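Local coordinates for protein reducing end xylose-releasing exo-oligoxylanase (Bacillus halodurans, PDB 1WU4) that hydrolyses xylooligosaccharides of three or more units, releasing xylose from the reducing end with inversion of anomeric configuration, at residues D34-E37 with Q38-D42; L161-T164 with C165-G169; F261-S264 with Y265-A268. The protein carries 1 engineered substitution. All coordinates share one frame; numbering follows the deposited sequence.

Contact 1: residues D34-E37 with Q38-D42; sequences DTWE and QLFGD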
ATOM      1  N   ASP A  34     -19.381   7.621  -0.569  1.00 11.03           N
ATOM      2  CA  ASP A  34     -19.675   7.574   0.858  1.00 11.21           C
ATOM      3  C   ASP A  34     -18.460   7.126   1.666  1.00 10.94           C
ATOM      4  O   ASP A  34     -18.194   7.660   2.743  1.00 11.59           O
ATOM      5  CB  ASP A  34     -20.862   6.645   1.136  1.00 13.69           C
ATOM      6  CG  ASP A  34     -22.180   7.211   0.631  1.00 20.02           C
ATOM      7  OD1 ASP A  34     -22.195   8.369   0.157  1.00 24.63           O
ATOM      8  OD2 ASP A  34     -23.204   6.500   0.712  1.00 25.47           O
ATOM      9  N   THR A  35     -17.722   6.150   1.148  1.00 10.21           N
ATOM     10  CA  THR A  35     -16.533   5.666   1.839  1.00 10.51           C
ATOM     11  C   THR A  35     -15.521   6.804   1.956  1.00 11.68           C
ATOM     12  O   THR A  35     -14.966   7.045   3.028  1.00 11.50           O
ATOM     13  CB  THR A  35     -15.896   4.485   1.084  1.00 10.27           C
ATOM     14  OG1 THR A  35     -16.858   3.428   0.961  1.00 12.77           O
ATOM     15  CG2 THR A  35     -14.683   3.965   1.836  1.00 10.26           C
ATOM     16  N   TRP A  36     -15.294   7.504   0.849  1.00 10.25           N
ATOM     17  CA  TRP A  36     -14.369   8.630   0.836  1.00 10.84           C
ATOM     18  C   TRP A  36     -14.794   9.696   1.842  1.00 11.16           C
ATOM     19  O   TRP A  36     -13.974  10.173   2.629  1.00 11.89           O
ATOM     20  CB  TRP A  36     -14.294   9.237  -0.571  1.00 11.88           C
ATOM     21  CG  TRP A  36     -13.712  10.622  -0.608  1.00 11.48           C
ATOM     22  CD1 TRP A  36     -14.402  11.802  -0.575  1.00 16.12           C
ATOM     23  CD2 TRP A  36     -12.322  10.973  -0.649  1.00 11.63           C
ATOM     24  NE1 TRP A  36     -13.528  12.864  -0.591  1.00 17.40           N
ATOM     25  CE2 TRP A  36     -12.246  12.384  -0.637  1.00 13.91           C
ATOM     26  CE3 TRP A  36     -11.133  10.233  -0.693  1.00 11.13           C
ATOM     27  CZ2 TRP A  36     -11.028  13.070  -0.667  1.00 14.06           C
ATOM     28  CZ3 TRP A  36      -9.919  10.919  -0.724  1.00 13.62           C
ATOM     29  CH2 TRP A  36      -9.878  12.321  -0.712  1.00 13.80           C
ATOM     30  N   GLU A  37     -16.072  10.063   1.818  1.00 11.80           N
ATOM     31  CA  GLU A  37     -16.589  11.086   2.725  1.00 11.71           C
ATOM     32  C   GLU A  37     -16.462  10.721   4.200  1.00 11.42           C
ATOM     33  O   GLU A  37     -16.188  11.583   5.035  1.00 15.03           O
ATOM     34  CB  GLU A  37     -18.053  11.395   2.399  1.00 12.70           C
ATOM     35  CG  GLU A  37     -18.245  12.219   1.135  1.00 15.82           C
ATOM     36  CD  GLU A  37     -17.498  13.538   1.185  1.00 20.83           C
ATOM     37  OE1 GLU A  37     -17.557  14.217   2.230  1.00 24.58           O
ATOM     38  OE2 GLU A  37     -16.858  13.901   0.177  1.00 22.57           O
ATOM     39  N   GLN A  38     -16.666   9.454   4.532  1.00 11.21           N
ATOM     40  CA  GLN A  38     -16.550   9.045   5.924  1.00 12.52           C
ATOM     41  C   GLN A  38     -15.121   9.214   6.429  1.00 14.91           C
ATOM     42  O   GLN A  38     -14.904   9.555   7.591  1.00 17.25           O
ATOM     43  CB  GLN A  38     -16.975   7.589   6.101  1.00 13.26           C
ATOM     44  CG  GLN A  38     -18.475   7.371   6.070  1.00 15.17           C
ATOM     45  CD  GLN A  38     -18.873   6.124   6.827  1.00 22.47           C
ATOM     46  OE1 GLN A  38     -18.552   5.977   8.007  1.00 22.23           O
ATOM     47  NE2 GLN A  38     -19.571   5.218   6.156  1.00 20.66           N
ATOM     48  N   LEU A  39     -14.151   8.992   5.546  1.00 11.01           N
ATOM     49  CA  LEU A  39     -12.742   9.092   5.905  1.00 11.36           C
ATOM     50  C   LEU A  39     -12.138  10.485   5.795  1.00 12.48           C
ATOM     51  O   LEU A  39     -11.306  10.870   6.616  1.00 13.05           O
ATOM     52  CB  LEU A  39     -11.916   8.131   5.043  1.00 11.50           C
ATOM     53  CG  LEU A  39     -11.845   6.654   5.441  1.00 14.32           C
ATOM     54  CD1 LEU A  39     -13.233   6.089   5.674  1.00 13.89           C
ATOM     55  CD2 LEU A  39     -11.129   5.884   4.344  1.00 17.83           C
ATOM     56  N   PHE A  40     -12.557  11.238   4.784  1.00 11.42           N
ATOM     57  CA  PHE A  40     -12.012  12.571   4.547  1.00 11.16           C
ATOM     58  C   PHE A  40     -12.957  13.733   4.831  1.00 16.29           C
ATOM     59  O   PHE A  40     -12.574  14.893   4.682  1.00 20.08           O
ATOM     60  CB  PHE A  40     -11.498  12.652   3.107  1.00 13.19           C
ATOM     61  CG  PHE A  40     -10.241  11.860   2.875  1.00 11.66           C
ATOM     62  CD1 PHE A  40      -8.997  12.480   2.921  1.00 11.29           C
ATOM     63  CD2 PHE A  40     -10.296  10.484   2.666  1.00 11.67           C
ATOM     64  CE1 PHE A  40      -7.822  11.743   2.765  1.00 10.99           C
ATOM     65  CE2 PHE A  40      -9.128   9.737   2.510  1.00 12.51           C
ATOM     66  CZ  PHE A  40      -7.888  10.368   2.559  1.00 11.93           C
ATOM     67  N   GLY A  41     -14.184  13.424   5.240  1.00 15.25           N
ATOM     68  CA  GLY A  41     -15.146  14.473   5.542  1.00 19.91           C
ATOM     69  C   GLY A  41     -14.966  15.004   6.952  1.00 27.03           C
ATOM     70  O   GLY A  41     -14.101  14.534   7.687  1.00 29.82           O
ATOM     71  N   ASP A  42     -15.783  15.976   7.342  1.00 30.54           N
ATOM     72  CA  ASP A  42     -15.675  16.551   8.676  1.00 34.69           C
ATOM     73  C   ASP A  42     -16.628  15.882   9.655  1.00 36.06           C
ATOM     74  O   ASP A  42     -17.615  16.481  10.084  1.00 39.14           O
ATOM     75  CB  ASP A  42     -15.961  18.054   8.631  1.00 37.91           C
ATOM     76  CG  ASP A  42     -17.337  18.373   8.082  1.00 39.95           C
ATOM     77  OD1 ASP A  42     -17.694  19.569   8.051  1.00 43.67           O
ATOM     78  OD2 ASP A  42     -18.058  17.435   7.675  1.00 43.01           O
TER

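Contact 2: residues L161-T164 with C165-G169; sequences LLHT and CVHNG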
ATOM      1  N   LEU A 161      13.643  11.391  -4.469  1.00  9.60           N
ATOM      2  CA  LEU A 161      13.432  10.403  -3.421  1.00  9.31           C
ATOM      3  C   LEU A 161      13.858   9.009  -3.870  1.00  8.44           C
ATOM      4  O   LEU A 161      14.559   8.304  -3.144  1.00  9.33           O
ATOM      5  CB  LEU A 161      11.962  10.392  -2.999  1.00 11.71           C
ATOM      6  CG  LEU A 161      11.587   9.420  -1.875  1.00 11.28           C
ATOM      7  CD1 LEU A 161      12.451   9.679  -0.642  1.00 14.22           C
ATOM      8  CD2 LEU A 161      10.108   9.586  -1.545  1.00 11.92           C
ATOM      9  N   LEU A 162      13.446   8.611  -5.068  1.00  8.94           N
ATOM     10  CA  LEU A 162      13.817   7.291  -5.553  1.00  7.75           C
ATOM     11  C   LEU A 162      15.321   7.180  -5.780  1.00  9.71           C
ATOM     12  O   LEU A 162      15.890   6.092  -5.687  1.00  9.98           O
ATOM     13  CB  LEU A 162      13.040   6.952  -6.826  1.00  9.27           C
ATOM     14  CG  LEU A 162      11.542   6.721  -6.600  1.00  8.65           C
ATOM     15  CD1 LEU A 162      10.887   6.330  -7.912  1.00 12.04           C
ATOM     16  CD2 LEU A 162      11.335   5.635  -5.548  1.00  9.90           C
ATOM     17  N   HIS A 163      15.972   8.302  -6.073  1.00 10.14           N
ATOM     18  CA  HIS A 163      17.419   8.280  -6.251  1.00  9.26           C
ATOM     19  C   HIS A 163      18.042   7.871  -4.914  1.00 12.25           C
ATOM     20  O   HIS A 163      18.925   7.019  -4.855  1.00 11.68           O
ATOM     21  CB  HIS A 163      17.944   9.662  -6.644  1.00 10.39           C
ATOM     22  CG  HIS A 163      19.429   9.793  -6.504  1.00 12.58           C
ATOM     23  ND1 HIS A 163      20.314   9.191  -7.372  1.00 13.47           N
ATOM     24  CD2 HIS A 163      20.185  10.398  -5.557  1.00 15.44           C
ATOM     25  CE1 HIS A 163      21.550   9.415  -6.963  1.00 11.59           C
ATOM     26  NE2 HIS A 163      21.500  10.145  -5.863  1.00 16.76           N
ATOM     27  N   THR A 164      17.575   8.497  -3.839  1.00 11.54           N
ATOM     28  CA  THR A 164      18.078   8.195  -2.505  1.00 11.34           C
ATOM     29  C   THR A 164      17.821   6.730  -2.153  1.00  9.15           C
ATOM     30  O   THR A 164      18.705   6.036  -1.654  1.00 10.59           O
ATOM     31  CB  THR A 164      17.402   9.091  -1.449  1.00 11.93           C
ATOM     32  OG1 THR A 164      17.581  10.466  -1.814  1.00 12.39           O
ATOM     33  CG2 THR A 164      18.006   8.852  -0.074  1.00 12.08           C
ATOM     34  N   CYS A 165      16.604   6.265  -2.422  1.00  9.58           N
ATOM     35  CA  CYS A 165      16.227   4.885  -2.128  1.00  8.98           C
ATOM     36  C   CYS A 165      17.160   3.853  -2.750  1.00 10.04           C
ATOM     37  O   CYS A 165      17.392   2.797  -2.168  1.00 10.41           O
ATOM     38  CB  CYS A 165      14.799   4.614  -2.602  1.00  9.12           C
ATOM     39  SG  CYS A 165      13.522   5.505  -1.687  1.00 10.62           S
ATOM     40  N   VAL A 166      17.694   4.164  -3.926  1.00 10.85           N
ATOM     41  CA  VAL A 166      18.581   3.238  -4.620  1.00 10.78           C
ATOM     42  C   VAL A 166      20.071   3.475  -4.380  1.00 13.04           C
ATOM     43  O   VAL A 166      20.839   2.521  -4.234  1.00 12.37           O
ATOM     44  CB  VAL A 166      18.333   3.290  -6.152  1.00 11.45           C
ATOM     45  CG1 VAL A 166      19.307   2.372  -6.880  1.00 13.29           C
ATOM     46  CG2 VAL A 166      16.903   2.889  -6.459  1.00 10.14           C
ATOM     47  N   HIS A 167      20.469   4.742  -4.312  1.00 11.74           N
ATOM     48  CA  HIS A 167      21.878   5.099  -4.175  1.00 11.89           C
ATOM     49  C   HIS A 167      22.423   5.544  -2.825  1.00 13.54           C
ATOM     50  O   HIS A 167      23.631   5.752  -2.696  1.00 14.20           O
ATOM     51  CB  HIS A 167      22.204   6.172  -5.214  1.00 11.26           C
ATOM     52  CG  HIS A 167      22.033   5.705  -6.625  1.00 12.16           C
ATOM     53  ND1 HIS A 167      23.022   5.032  -7.309  1.00 14.54           N
ATOM     54  CD2 HIS A 167      20.972   5.769  -7.463  1.00 11.78           C
ATOM     55  CE1 HIS A 167      22.578   4.702  -8.508  1.00 13.38           C
ATOM     56  NE2 HIS A 167      21.336   5.135  -8.627  1.00 11.32           N
ATOM     57  N   ASN A 168      21.564   5.694  -1.824  1.00 13.15           N
ATOM     58  CA  ASN A 168      22.036   6.140  -0.514  1.00 13.65           C
ATOM     59  C   ASN A 168      23.174   5.253  -0.014  1.00 14.66           C
ATOM     60  O   ASN A 168      23.107   4.027  -0.102  1.00 15.48           O
ATOM     61  CB  ASN A 168      20.894   6.125   0.504  1.00 11.18           C
ATOM     62  CG  ASN A 168      21.091   7.138   1.615  1.00 12.82           C
ATOM     63  OD1 ASN A 168      20.532   7.000   2.704  1.00 16.31           O
ATOM     64  ND2 ASN A 168      21.875   8.175   1.341  1.00 15.79           N
ATOM     65  N   GLY A 169      24.222   5.883   0.508  1.00 19.85           N
ATOM     66  CA  GLY A 169      25.357   5.130   1.013  1.00 23.51           C
ATOM     67  C   GLY A 169      26.586   5.258   0.136  1.00 28.61           C
ATOM     68  O   GLY A 169      27.712   5.059   0.595  1.00 28.97           O
TER

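Contact 3: residues F261-S264 with Y265-A268; sequences FSDS and YRVA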
ATOM      1  N   PHE A 261      -0.416 -11.775   9.835  1.00  9.14           N
ATOM      2  CA  PHE A 261      -1.075 -10.779  10.658  1.00  8.86           C
ATOM      3  C   PHE A 261      -1.204  -9.458   9.899  1.00  8.69           C
ATOM      4  O   PHE A 261      -1.082  -9.418   8.676  1.00 10.18           O
ATOM      5  CB  PHE A 261      -0.310 -10.592  11.976  1.00 12.10           C
ATOM      6  CG  PHE A 261      -1.190 -10.223  13.146  1.00  9.94           C
ATOM      7  CD1 PHE A 261      -0.876  -9.135  13.950  1.00 11.46           C
ATOM      8  CD2 PHE A 261      -2.325 -10.975  13.453  1.00 10.82           C
ATOM      9  CE1 PHE A 261      -1.676  -8.797  15.042  1.00 14.38           C
ATOM     10  CE2 PHE A 261      -3.131 -10.644  14.545  1.00 12.14           C
ATOM     11  CZ  PHE A 261      -2.803  -9.552  15.339  1.00 11.36           C
ATOM     12  N   SER A 262      -1.429  -8.378  10.638  1.00  9.83           N
ATOM     13  CA  SER A 262      -1.647  -7.049  10.067  1.00  9.70           C
ATOM     14  C   SER A 262      -0.921  -6.647   8.783  1.00  8.86           C
ATOM     15  O   SER A 262      -1.566  -6.266   7.811  1.00 10.74           O
ATOM     16  CB  SER A 262      -1.411  -6.001  11.152  1.00  9.75           C
ATOM     17  OG  SER A 262      -2.178  -6.327  12.301  1.00 11.50           O
ATOM     18  N   ASP A 263       0.407  -6.704   8.770  1.00  8.70           N
ATOM     19  CA  ASP A 263       1.157  -6.332   7.567  1.00  8.59           C
ATOM     20  C   ASP A 263       0.779  -7.206   6.373  1.00  9.37           C
ATOM     21  O   ASP A 263       0.550  -6.709   5.266  1.00  9.21           O
ATOM     22  CB  ASP A 263       2.666  -6.490   7.800  1.00  9.83           C
ATOM     23  CG  ASP A 263       3.297  -5.292   8.479  1.00  9.99           C
ATOM     24  OD1 ASP A 263       2.629  -4.632   9.297  1.00 11.75           O
ATOM     25  OD2 ASP A 263       4.488  -5.024   8.203  1.00 12.23           O
ATOM     26  N   SER A 264       0.724  -8.512   6.627  1.00  7.90           N
ATOM     27  CA  SER A 264       0.439  -9.541   5.628  1.00  8.64           C
ATOM     28  C   SER A 264      -0.811  -9.361   4.786  1.00  7.84           C
ATOM     29  O   SER A 264      -0.841  -9.765   3.625  1.00  9.01           O
ATOM     30  CB  SER A 264       0.329 -10.912   6.304  1.00  9.08           C
ATOM     31  OG  SER A 264       1.393 -11.152   7.203  1.00  9.93           O
ATOM     32  N   TYR A 265      -1.852  -8.789   5.378  1.00  9.42           N
ATOM     33  CA  TYR A 265      -3.114  -8.624   4.675  1.00  8.52           C
ATOM     34  C   TYR A 265      -2.971  -7.916   3.336  1.00  9.28           C
ATOM     35  O   TYR A 265      -3.686  -8.224   2.383  1.00  9.62           O
ATOM     36  CB  TYR A 265      -4.114  -7.868   5.555  1.00  8.24           C
ATOM     37  CG  TYR A 265      -4.354  -8.489   6.917  1.00  8.62           C
ATOM     38  CD1 TYR A 265      -3.975  -9.806   7.192  1.00  9.36           C
ATOM     39  CD2 TYR A 265      -4.979  -7.759   7.930  1.00  9.67           C
ATOM     40  CE1 TYR A 265      -4.213 -10.378   8.442  1.00  9.49           C
ATOM     41  CE2 TYR A 265      -5.222  -8.325   9.179  1.00  9.44           C
ATOM     42  CZ  TYR A 265      -4.838  -9.628   9.429  1.00  9.36           C
ATOM     43  OH  TYR A 265      -5.075 -10.178  10.664  1.00 10.14           O
ATOM     44  N   ARG A 266      -2.033  -6.979   3.259  1.00  8.55           N
ATOM     45  CA  ARG A 266      -1.837  -6.216   2.037  1.00  8.94           C
ATOM     46  C   ARG A 266      -1.298  -7.003   0.852  1.00  8.06           C
ATOM     47  O   ARG A 266      -1.430  -6.566  -0.289  1.00  8.72           O
ATOM     48  CB  ARG A 266      -0.944  -5.012   2.332  1.00  8.49           C
ATOM     49  CG  ARG A 266      -1.586  -4.073   3.338  1.00  9.60           C
ATOM     50  CD  ARG A 266      -0.643  -2.993   3.818  1.00 10.29           C
ATOM     51  NE  ARG A 266       0.507  -3.551   4.518  1.00  9.83           N
ATOM     52  CZ  ARG A 266       1.323  -2.841   5.287  1.00 10.51           C
ATOM     53  NH1 ARG A 266       1.110  -1.544   5.459  1.00 11.43           N
ATOM     54  NH2 ARG A 266       2.353  -3.429   5.880  1.00 10.13           N
ATOM     55  N   VAL A 267      -0.697  -8.160   1.110  1.00  8.82           N
ATOM     56  CA  VAL A 267      -0.167  -8.976   0.025  1.00  8.63           C
ATOM     57  C   VAL A 267      -1.257  -9.321  -0.997  1.00  9.00           C
ATOM     58  O   VAL A 267      -1.057  -9.152  -2.198  1.00  8.22           O
ATOM     59  CB  VAL A 267       0.483 -10.268   0.573  1.00  7.67           C
ATOM     60  CG1 VAL A 267       0.828 -11.213  -0.570  1.00 10.86           C
ATOM     61  CG2 VAL A 267       1.743  -9.916   1.357  1.00  9.37           C
ATOM     62  N   ALA A 268      -2.410  -9.788  -0.526  1.00  8.59           N
ATOM     63  CA  ALA A 268      -3.501 -10.134  -1.436  1.00  9.08           C
ATOM     64  C   ALA A 268      -3.953  -8.917  -2.238  1.00  8.11           C
ATOM     65  O   ALA A 268      -4.229  -9.017  -3.435  1.00 10.15           O
ATOM     66  CB  ALA A 268      -4.678 -10.707  -0.654  1.00 10.05           C
TER
HETATM   67  O   HOH W   1      -4.513  -8.019  12.536  1.00 11.38           O
HETATM   68  O   HOH W   2      -2.569 -11.356   2.023  1.00  8.47           O

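Contact 1: residues D34-E37 with Q38-D42
W36 and F40, one helical turn apart near the end of helix 25-40, lay their rings on each other in an offset stack. The centroid of the six-membered ring of W36 is 4.0 Å from that of the F40 ring, and the planes are only 8° apart. Contact is closest where W36 CZ3 lies over the F40 ring, 3.4 Å from F40 CD2 and displaced toward the rim. F40 CB also sits over the same indole face, a CH-pi contact 3.9 Å from the centroid of the W36 six-membered ring. The first torsions bring the pair together: W36 carries its CG anti to the backbone N (chi1 162°), which sends the indole along the helix toward its C-terminal end, whereas in F40 the CG is anti to the carbonyl carbon (chi1 -72°).

Beneath the rings, F40 N donates to W36 O at 2.8 Å, nearly along the C=O axis, fixing the spacing of the two residues from which the rings rise. W36 O also lies at the edge of the F40 ring, in its plane. On another side of the helix, L39 CD1 comes 3.3 Å from T35 O, while Q38 packs its CG against D34 O. G41 N closes the last turn with a weak bond to E37 O, and G41 is the first residue to depart from helical backbone angles.

Further out, I87 of helix 85-99 touches the side chains of both W36 and F40, and Y49 meets the F40 ring. This is an i to i+4 aromatic stack in the last turn of a helix, set against helix 85-99, while T35 and L39 meet helix 358-372, in the (alpha/alpha)6 barrel fold.

Contact 2: residues L161-T164 with C165-G169
H163 and H167 make the aromatic part of this contact, one turn apart in the last stretch of helix 154-167. Their imidazoles are near parallel, with planes 21° apart, yet slid so far along that they barely overlap; the centroids of the H163 and H167 rings are 4.9 Å apart. The nearest ring atoms are H163 ND1 and H167 CD2, at 3.5 Å. H167 CB lies over the face of the H163 ring in a CH-pi contact, made possible because H163 swings its CG anti to the backbone N (chi1 165°), along the helix.

Apolar contacts are looser. C165 SG lies beside both leucines, 4.4 Å from L161 CG and equally far from L162 CD2. Separately, along the next flank, the side chains of T164 and N168 run side by side, with T164 CG2 4.0 Å from N168 CB.

Backbone hydrogen bonds carry the helix to its end. H167 N reaches H163 O at 2.8 Å, nearly straight at 161°, and N168 N follows to T164 O, although N168 has itself already left helical angles.

H167 is anchored at both ring nitrogens: NE2 is hydrogen-bonded to D215 and ND1 to E170. Were H163 replaced by an alanine, H167 CB would probably lose the ring face it lies against, leaving that flank of the H167 imidazole less firmly packed. With both ring nitrogens of H167 engaged by carboxylates, the surroundings are likely to favour a protonated imidazole, and the two acidic partners probably fix its rotation more firmly than the slight overlap with H163 does.

Contact 3: residues F261-S264 with Y265-A268
Y265 lays one face of its ring over the backbone of F261 and S262. F261 O stands 3.2 Å above the Y265 ring plane, toward the rim, and S262 CA makes a CH-pi contact on the same face, 4.0 Å from the Y265 ring centroid. Water 1 donates to Y265 OH and is hydrogen-bonded to S262 OG, while also sitting over the centre of the F261 ring. The phenol is held as well by S317.

R266 folds back on D263. With a bend at chi3 (-62°), it brings NE to D263 O at 3.2 Å, in the carbonyl plane and on a lone pair. R266 N reaches the same oxygen at 3.3 Å from above that plane, so two bonds from one residue grip D263 O. R266 NH2 then forms a salt bridge with D263 OD2 at 3.5 Å, the carboxylate and guanidinium planes 58° apart; NH2 is also hydrogen-bonded to S197. D263 is, by similarity, the proton acceptor; R266 also forms a salt bridge with E70, the probable proton donor, and may thus help to place both groups.

S264 OG accepts from F261 N at 3.3 Å and is hydrogen-bonded to A241. The loop following strand 245-246 thus passes into helix 265-278 at the active site, with Y265 against helix 320-329 and A268 against helix 282-295.

Overall arrangement
Along the chain the three contacts come in series, each within one short continuous stretch. Contact 1 ends helix 25-40, contact 2 ends helix 154-167, and contact 3 leads from a loop into helix 265-278. Contacts 1 and 2 lie on opposite sides of the chain's centre, their own centres about 35 Å apart. Contact 3 is deeper, about 10 Å from the middle of the chain, with its centre about 24 Å from that of contact 1 and about 26 Å from that of contact 2. None touches another. In this single-chain (alpha/alpha)6 barrel, contacts 1 and 2 are thus helix ends far out on opposite sides, while contact 3 holds D263, the probable proton acceptor.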